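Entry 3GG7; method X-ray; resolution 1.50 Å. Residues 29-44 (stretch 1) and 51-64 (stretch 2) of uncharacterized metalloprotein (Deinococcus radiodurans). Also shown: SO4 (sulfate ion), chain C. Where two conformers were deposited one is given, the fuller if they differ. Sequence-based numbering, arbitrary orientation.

Stretch 1, residues 29-44: TVLSVTTTPAAWRGTL
Stretch 2 (51-64) PHVWTALGFHPEVV

Residues 29-32 run parallel to a strand that begins at Val53; the two axes approach to 4.6 Å and cross at -22°, with Val30 paired to Val53, Leu31 to Trp54 and Ser32 to Thr55. Backbone phi/psi values are extended, among them -127/139 at Val30, -86/100 at Ser32, -110/113 at Trp54 and -95/135 at Thr55. The parallel ladder alternates: Val30 N donates to His52 O (2.9 Å), Trp54 N to Val30 O (2.9 Å), Ser32 N to Trp54 O (2.8 Å) and Ala56 N to Ser32 O (2.8 Å).

Thr55 is the most heavily covered residue, with 101 Å² of its surface buried by the other stretch. Its side chain (chi1 m) shares a sheet face with those of Val30, Ser32 and Val53, and over this face the chain returns as the helix that includes Trp40 and Thr43 and runs to Leu44 within this stretch, at 171° to the second strand with the axes 9.7 Å apart. Trp40 (chi1 t, chi2 -111°) reaches back so that CZ3 lies 3.5 Å from Thr55 CG2, while Thr43 CG2 packs 3.9 Å from the same methyl. One water joins strands and helix, bonding Thr55 OG1 (2.8 Å), Ser32 OG (2.7 Å) and, as donor, Thr43 O (2.8 Å).

On the other face, Trp54 (chi1 m, chi2 -4°) lays its indole flat against Thr29 (chi1 m): Thr29 CG2 sits 3.6 Å from the centroid of the six-membered ring of Trp54, 10° off its normal, a CH-pi contact. Trp54 NE1 donates to Pro51 O (3.0 Å), tethering the ring within its own stretch.

Beyond the strands, Thr34 (chi1 p) bridges the backbone opposite: its OG1 donates to Ala56 O (2.8 Å) and weakly accepts from Gly58 N (2.8 Å). A CB on Gly58 would clash with Thr34, lying 2.3 Å from Thr34 O, so the close approach depends on the absence of a side chain. His60 N then donates to Thr35 O (2.8 Å), and Pro37 CD covers one face of Phe59, 3.9 Å from its ring centroid.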

# COMPACT_ATOMS: atom_id res chain seq x y z
N THR A 29 0.26 -9.75 10.39
CA THR A 29 -0.82 -9.12 9.66
C THR A 29 -0.34 -8.57 8.33
O THR A 29 0.64 -7.84 8.25
CB THR A 29 -1.43 -7.99 10.48
OG1 THR A 29 -1.82 -8.50 11.75
CG2 THR A 29 -2.61 -7.35 9.76
N VAL A 30 -1.05 -8.93 7.26
CA VAL A 30 -0.70 -8.48 5.93
C VAL A 30 -1.88 -7.83 5.22
O VAL A 30 -3.02 -8.28 5.34
CB VAL A 30 -0.12 -9.61 5.05
CG1 VAL A 30 1.15 -10.21 5.67
CG2 VAL A 30 -1.17 -10.72 4.81
N LEU A 31 -1.59 -6.75 4.51
CA LEU A 31 -2.55 -6.18 3.57
C LEU A 31 -2.22 -6.78 2.22
O LEU A 31 -1.29 -6.39 1.54
CB LEU A 31 -2.50 -4.65 3.52
CG LEU A 31 -3.61 -4.04 2.68
CD1 LEU A 31 -4.92 -4.10 3.48
CD2 LEU A 31 -3.25 -2.59 2.26
N SER A 32 -3.07 -7.72 1.84
CA SER A 32 -2.94 -8.50 0.61
C SER A 32 -3.60 -7.70 -0.51
O SER A 32 -4.84 -7.66 -0.60
CB SER A 32 -3.64 -9.85 0.84
OG SER A 32 -3.64 -10.67 -0.33
N VAL A 33 -2.80 -7.01 -1.32
CA VAL A 33 -3.31 -6.11 -2.35
C VAL A 33 -3.51 -6.83 -3.67
O VAL A 33 -2.86 -7.87 -3.95
CB VAL A 33 -2.42 -4.85 -2.52
CG1 VAL A 33 -2.43 -4.02 -1.20
CG2 VAL A 33 -0.96 -5.23 -2.88
N THR A 34 -4.41 -6.29 -4.50
CA THR A 34 -4.69 -6.86 -5.82
C THR A 34 -4.31 -5.88 -6.93
O THR A 34 -4.14 -4.66 -6.69
CB THR A 34 -6.17 -7.30 -5.94
OG1 THR A 34 -7.05 -6.26 -5.50
CG2 THR A 34 -6.45 -8.53 -5.08
N THR A 35 -4.15 -6.41 -8.15
CA THR A 35 -3.72 -5.59 -9.27
C THR A 35 -4.81 -5.33 -10.28
O THR A 35 -4.68 -4.42 -11.11
CB THR A 35 -2.51 -6.24 -9.97
OG1 THR A 35 -2.89 -7.49 -10.48
CG2 THR A 35 -1.31 -6.40 -8.99
N THR A 36 -5.89 -6.11 -10.21
CA THR A 36 -7.10 -5.86 -11.01
C THR A 36 -8.28 -6.28 -10.13
O THR A 36 -8.16 -7.26 -9.38
CB THR A 36 -7.14 -6.66 -12.35
OG1 THR A 36 -8.50 -6.72 -12.80
CG2 THR A 36 -6.63 -8.08 -12.20
N PRO A 37 -9.41 -5.56 -10.23
CA PRO A 37 -10.55 -5.97 -9.41
C PRO A 37 -11.07 -7.36 -9.77
O PRO A 37 -11.75 -7.99 -8.95
CB PRO A 37 -11.59 -4.87 -9.64
CG PRO A 37 -11.20 -4.27 -10.93
CD PRO A 37 -9.71 -4.36 -11.04
N ALA A 38 -10.79 -7.82 -10.99
CA ALA A 38 -11.18 -9.17 -11.39
C ALA A 38 -10.53 -10.25 -10.54
O ALA A 38 -11.02 -11.37 -10.49
CB ALA A 38 -10.86 -9.38 -12.87
N ALA A 39 -9.41 -9.91 -9.90
CA ALA A 39 -8.67 -10.85 -9.05
C ALA A 39 -9.29 -11.03 -7.66
O ALA A 39 -8.86 -11.87 -6.90
CB ALA A 39 -7.20 -10.41 -8.91
N TRP A 40 -10.34 -10.28 -7.36
CA TRP A 40 -10.88 -10.23 -6.00
C TRP A 40 -11.25 -11.61 -5.44
O TRP A 40 -10.83 -11.98 -4.35
CB TRP A 40 -12.09 -9.25 -5.97
CG TRP A 40 -12.71 -9.17 -4.64
CD1 TRP A 40 -13.95 -9.63 -4.29
CD2 TRP A 40 -12.13 -8.64 -3.45
NE1 TRP A 40 -14.19 -9.40 -2.97
CE2 TRP A 40 -13.08 -8.79 -2.42
CE3 TRP A 40 -10.90 -8.04 -3.15
CZ2 TRP A 40 -12.83 -8.39 -1.11
CZ3 TRP A 40 -10.67 -7.60 -1.85
CH2 TRP A 40 -11.61 -7.80 -0.85
N ARG A 41 -12.05 -12.39 -6.16
CA ARG A 41 -12.55 -13.62 -5.58
C ARG A 41 -11.40 -14.58 -5.29
O ARG A 41 -11.31 -15.17 -4.23
CB ARG A 41 -13.57 -14.29 -6.49
CG ARG A 41 -14.92 -13.65 -6.46
CD ARG A 41 -15.85 -14.24 -5.42
NE ARG A 41 -17.04 -13.41 -5.39
CZ ARG A 41 -17.27 -12.42 -4.51
NH1 ARG A 41 -16.47 -12.22 -3.48
NH2 ARG A 41 -18.34 -11.67 -4.64
N GLY A 42 -10.48 -14.71 -6.25
CA GLY A 42 -9.38 -15.62 -6.11
C GLY A 42 -8.42 -15.22 -5.00
O GLY A 42 -7.92 -16.04 -4.23
N THR A 43 -8.12 -13.94 -4.92
CA THR A 43 -7.19 -13.47 -3.91
C THR A 43 -7.84 -13.41 -2.53
O THR A 43 -7.22 -13.82 -1.54
CB THR A 43 -6.63 -12.12 -4.33
OG1 THR A 43 -5.98 -12.31 -5.59
CG2 THR A 43 -5.64 -11.62 -3.30
N LEU A 44 -9.10 -12.99 -2.45
CA LEU A 44 -9.85 -13.05 -1.18
C LEU A 44 -9.86 -14.48 -0.60
O LEU A 44 -9.85 -14.65 0.61
CB LEU A 44 -11.29 -12.56 -1.38
CG LEU A 44 -12.20 -12.56 -0.17
CD1 LEU A 44 -11.68 -11.68 0.99
CD2 LEU A 44 -13.57 -12.06 -0.65
N PRO A 51 -7.29 -14.89 9.74
CA PRO A 51 -7.68 -13.55 10.20
C PRO A 51 -6.58 -12.52 10.10
O PRO A 51 -6.88 -11.35 10.22
CB PRO A 51 -8.08 -13.79 11.66
CG PRO A 51 -7.22 -14.89 12.07
CD PRO A 51 -7.15 -15.82 10.88
N HIS A 52 -5.34 -12.92 9.86
CA HIS A 52 -4.24 -11.97 9.63
C HIS A 52 -4.10 -11.55 8.20
O HIS A 52 -3.27 -10.69 7.91
CB HIS A 52 -2.92 -12.54 10.11
CG HIS A 52 -2.85 -12.62 11.60
ND1 HIS A 52 -3.32 -13.71 12.30
CD2 HIS A 52 -2.47 -11.71 12.52
CE1 HIS A 52 -3.19 -13.47 13.60
NE2 HIS A 52 -2.67 -12.27 13.76
N VAL A 53 -4.89 -12.12 7.29
CA VAL A 53 -4.80 -11.77 5.88
C VAL A 53 -5.97 -10.83 5.55
O VAL A 53 -7.12 -11.26 5.55
CB VAL A 53 -4.88 -13.03 4.98
CG1 VAL A 53 -4.86 -12.62 3.50
CG2 VAL A 53 -3.71 -14.01 5.28
N TRP A 54 -5.66 -9.56 5.31
CA TRP A 54 -6.67 -8.52 5.05
C TRP A 54 -6.55 -8.14 3.58
O TRP A 54 -5.54 -7.55 3.16
CB TRP A 54 -6.37 -7.30 5.93
CG TRP A 54 -6.38 -7.55 7.42
CD1 TRP A 54 -6.68 -8.71 8.08
CD2 TRP A 54 -6.09 -6.57 8.44
NE1 TRP A 54 -6.60 -8.51 9.44
CE2 TRP A 54 -6.23 -7.21 9.68
CE3 TRP A 54 -5.73 -5.22 8.41
CZ2 TRP A 54 -6.01 -6.56 10.90
CZ3 TRP A 54 -5.53 -4.57 9.61
CH2 TRP A 54 -5.68 -5.25 10.84
N THR A 55 -7.58 -8.44 2.81
CA THR A 55 -7.49 -8.33 1.35
C THR A 55 -8.04 -6.97 0.88
O THR A 55 -9.11 -6.49 1.34
CB THR A 55 -8.25 -9.47 0.66
OG1 THR A 55 -7.96 -10.72 1.29
CG2 THR A 55 -7.90 -9.55 -0.84
N ALA A 56 -7.29 -6.34 -0.04
CA ALA A 56 -7.61 -5.02 -0.61
C ALA A 56 -7.96 -5.19 -2.10
O ALA A 56 -7.42 -6.09 -2.78
CB ALA A 56 -6.44 -4.05 -0.43
N LEU A 57 -8.90 -4.36 -2.57
CA LEU A 57 -9.47 -4.38 -3.90
C LEU A 57 -8.77 -3.27 -4.69
O LEU A 57 -8.85 -2.08 -4.35
CB LEU A 57 -10.96 -4.12 -3.83
CG LEU A 57 -11.68 -4.06 -5.15
CD1 LEU A 57 -11.74 -5.43 -5.78
CD2 LEU A 57 -13.12 -3.54 -4.88
N GLY A 58 -8.07 -3.65 -5.77
CA GLY A 58 -7.17 -2.73 -6.46
C GLY A 58 -7.33 -2.69 -7.96
O GLY A 58 -8.15 -3.42 -8.55
N PHE A 59 -6.55 -1.80 -8.56
CA PHE A 59 -6.39 -1.73 -10.01
C PHE A 59 -5.09 -0.97 -10.25
O PHE A 59 -5.02 0.25 -10.11
CB PHE A 59 -7.55 -0.99 -10.66
CG PHE A 59 -7.83 -1.41 -12.08
CD1 PHE A 59 -6.87 -2.03 -12.88
CD2 PHE A 59 -9.04 -1.14 -12.63
CE1 PHE A 59 -7.17 -2.39 -14.19
CE2 PHE A 59 -9.35 -1.52 -13.94
CZ PHE A 59 -8.40 -2.13 -14.71
N HIS A 60 -4.04 -1.72 -10.50
CA HIS A 60 -2.67 -1.18 -10.51
C HIS A 60 -2.46 -0.36 -11.77
O HIS A 60 -2.85 -0.77 -12.87
CB HIS A 60 -1.71 -2.36 -10.45
CG HIS A 60 -0.29 -2.00 -10.18
ND1 HIS A 60 0.47 -1.27 -11.08
CD2 HIS A 60 0.53 -2.31 -9.15
CE1 HIS A 60 1.70 -1.14 -10.60
NE2 HIS A 60 1.76 -1.75 -9.43
N PRO A 61 -1.82 0.80 -11.65
CA PRO A 61 -1.69 1.66 -12.84
C PRO A 61 -0.98 0.99 -14.01
O PRO A 61 -1.24 1.33 -15.16
CB PRO A 61 -0.93 2.88 -12.32
CG PRO A 61 -0.39 2.49 -11.00
CD PRO A 61 -1.31 1.47 -10.44
N GLU A 62 -0.11 0.03 -13.74
CA GLU A 62 0.63 -0.63 -14.81
C GLU A 62 -0.24 -1.54 -15.66
O GLU A 62 0.19 -1.93 -16.75
CB GLU A 62 1.83 -1.43 -14.28
CG GLU A 62 2.64 -2.01 -15.43
CD GLU A 62 3.82 -2.83 -15.00
OE1 GLU A 62 4.28 -2.69 -13.85
OE2 GLU A 62 4.28 -3.62 -15.86
N VAL A 63 -1.44 -1.90 -15.21
CA VAL A 63 -2.28 -2.83 -15.97
C VAL A 63 -3.62 -2.25 -16.44
O VAL A 63 -4.45 -2.97 -16.98
CB VAL A 63 -2.46 -4.18 -15.24
CG1 VAL A 63 -1.11 -4.78 -14.89
CG2 VAL A 63 -3.32 -4.04 -13.97
N VAL A 64 -3.81 -0.95 -16.27
CA VAL A 64 -5.08 -0.33 -16.64
C VAL A 64 -5.45 -0.41 -18.10
O VAL A 64 -6.65 -0.44 -18.40
CB VAL A 64 -5.16 1.16 -16.18
CG1 VAL A 64 -5.12 1.23 -14.69
CG2 VAL A 64 -4.09 1.97 -16.85
S SO4 C . -19.06 -12.90 -8.42
O1 SO4 C . -19.53 -12.16 -7.26
O2 SO4 C . -18.18 -13.99 -8.00
O3 SO4 C . -20.21 -13.48 -9.14
O4 SO4 C . -18.37 -11.94 -9.29
O HOH W 1 -5.76 -12.18 0.27